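Local atomic coordinates of uncharacterized protein (PDB entry 2Q0X), a protein that is of unknown function but adopts the alpha/beta hydrolase fold and may be a component of the paraflagellar rod. Residues 136-141 with 221-226. Numbering follows the deposited sequence.
Sequences TRVILH and GVIKVP
In the central sheet of this alpha/beta hydrolase fold, strand 135-143 meets the loop that leads into its parallel neighbour, strand 227-232, and Val138 is bonded to Pro226 where that pairing begins. Val138 N donates to Pro226 O over 3.0 Å, with 163° at the hydrogen and the donor nearly in line with the carbonyl. The CA of Arg137 also approaches Pro226 O, at 3.5 Å, as a CA-H...O contact. Proline suits the last residue before the strand: Pro226 N lies 4.1 Å from Thr136 O and has no hydrogen to give it. The ring carbon CD of Pro226 faces Thr136 O instead, at 3.3 Å, and the pairing starts with Pro226 O as acceptor.

Thr136 O is also met by Val225 CB, and receives a weak hydrogen bond from Arg137 NE, whose bent side chain turns back toward it. The guanidinium's strongest polar partner lies elsewhere, in a salt bridge from NH1 to Asp295 of helix 280-299.

Branched aliphatic side chains pack between strand and loop, Val138, Leu140 and Ile223 of them against helix 119-128. Val138 CG2, anti to its own carbonyl carbon, reaches Val225 CG2 at 4.0 Å, the two side chains crossing at about a right angle. The same methyl lies 4.2 Å from Ile223 CG2. The longer Ile223 extends its CD1 to Leu140 CD1, 4.3 Å away, and both residues touch Phe123 of the helix.

The Val138 N to Pro226 O bond, continued by the backbone bond between Val138 and Leu228, thus sets the register in which the chain joins the sheet. The Val, Ile and Leu side chains, having no polar groups to satisfy, add dispersion and burial of apolar surface, with Val225 at the more open end by Thr136.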
# COMPACT_ATOMS: atom_id res chain seq x y z
N THR A 136 -16.61 -19.14 7.69
CA THR A 136 -17.50 -20.23 7.25
C THR A 136 -17.20 -20.75 5.85
O THR A 136 -17.72 -21.78 5.43
CB THR A 136 -18.99 -19.82 7.33
OG1 THR A 136 -19.18 -18.61 6.61
CG2 THR A 136 -19.45 -19.62 8.77
N ARG A 137 -16.36 -20.04 5.12
CA ARG A 137 -15.97 -20.43 3.77
C ARG A 137 -14.61 -19.90 3.52
O ARG A 137 -14.24 -18.85 4.02
CB ARG A 137 -16.92 -19.86 2.69
CG ARG A 137 -18.24 -20.59 2.53
CD ARG A 137 -19.31 -19.99 3.41
NE ARG A 137 -20.24 -21.00 3.95
CZ ARG A 137 -21.47 -21.20 3.49
NH1 ARG A 137 -21.91 -20.50 2.47
NH2 ARG A 137 -22.24 -22.09 4.04
N VAL A 138 -13.85 -20.64 2.73
CA VAL A 138 -12.54 -20.22 2.30
C VAL A 138 -12.46 -20.35 0.78
O VAL A 138 -12.90 -21.34 0.20
CB VAL A 138 -11.43 -21.03 3.02
CG1 VAL A 138 -10.08 -20.63 2.50
CG2 VAL A 138 -11.51 -20.82 4.58
N ILE A 139 -11.90 -19.34 0.14
CA ILE A 139 -11.66 -19.35 -1.30
C ILE A 139 -10.20 -19.01 -1.53
O ILE A 139 -9.74 -17.96 -1.10
CB ILE A 139 -12.54 -18.29 -2.05
CG1 ILE A 139 -14.04 -18.52 -1.79
CG2 ILE A 139 -12.19 -18.27 -3.55
CD1 ILE A 139 -14.89 -17.23 -1.79
N LEU A 140 -9.48 -19.87 -2.23
CA LEU A 140 -8.07 -19.63 -2.48
C LEU A 140 -7.78 -19.73 -3.97
O LEU A 140 -8.19 -20.68 -4.63
CB LEU A 140 -7.19 -20.63 -1.72
CG LEU A 140 -7.42 -20.80 -0.21
CD1 LEU A 140 -6.62 -21.97 0.34
CD2 LEU A 140 -7.14 -19.54 0.52
N HIS A 141 -7.07 -18.74 -4.48
CA HIS A 141 -6.62 -18.73 -5.88
C HIS A 141 -5.13 -18.86 -5.91
O HIS A 141 -4.41 -18.23 -5.12
CB HIS A 141 -7.07 -17.46 -6.62
CG HIS A 141 -6.69 -17.44 -8.07
ND1 HIS A 141 -5.42 -17.13 -8.50
CD2 HIS A 141 -7.41 -17.71 -9.19
CE1 HIS A 141 -5.37 -17.20 -9.82
NE2 HIS A 141 -6.56 -17.55 -10.26
N GLY A 221 -5.68 -29.55 5.62
CA GLY A 221 -6.17 -30.21 6.83
C GLY A 221 -6.66 -29.27 7.92
O GLY A 221 -7.55 -29.65 8.67
N VAL A 222 -6.11 -28.05 8.01
CA VAL A 222 -6.56 -27.07 9.01
C VAL A 222 -7.86 -26.38 8.64
O VAL A 222 -8.46 -25.71 9.47
CB VAL A 222 -5.49 -25.99 9.31
CG1 VAL A 222 -4.15 -26.65 9.74
CG2 VAL A 222 -5.32 -25.02 8.12
N ILE A 223 -8.29 -26.50 7.39
CA ILE A 223 -9.50 -25.85 6.88
C ILE A 223 -10.67 -26.78 7.18
O ILE A 223 -10.75 -27.89 6.64
CB ILE A 223 -9.39 -25.60 5.34
CG1 ILE A 223 -8.18 -24.71 5.00
CG2 ILE A 223 -10.65 -24.95 4.78
CD1 ILE A 223 -8.10 -24.36 3.53
N LYS A 224 -11.56 -26.32 8.05
CA LYS A 224 -12.64 -27.15 8.58
C LYS A 224 -14.01 -26.75 8.03
O LYS A 224 -15.05 -27.22 8.51
CB LYS A 224 -12.70 -27.05 10.10
CG LYS A 224 -11.36 -27.22 10.82
CD LYS A 224 -10.79 -28.58 10.57
CE LYS A 224 -9.80 -28.97 11.68
NZ LYS A 224 -8.90 -30.05 11.18
N VAL A 225 -13.99 -25.91 7.01
CA VAL A 225 -15.21 -25.40 6.40
C VAL A 225 -15.07 -25.55 4.89
O VAL A 225 -14.00 -25.89 4.40
CB VAL A 225 -15.47 -23.92 6.83
CG1 VAL A 225 -15.64 -23.86 8.37
CG2 VAL A 225 -14.36 -22.98 6.33
N PRO A 226 -16.17 -25.33 4.15
CA PRO A 226 -16.09 -25.50 2.71
C PRO A 226 -15.02 -24.63 2.01
O PRO A 226 -14.80 -23.46 2.36
CB PRO A 226 -17.51 -25.17 2.25
CG PRO A 226 -18.38 -25.45 3.44
CD PRO A 226 -17.54 -24.98 4.58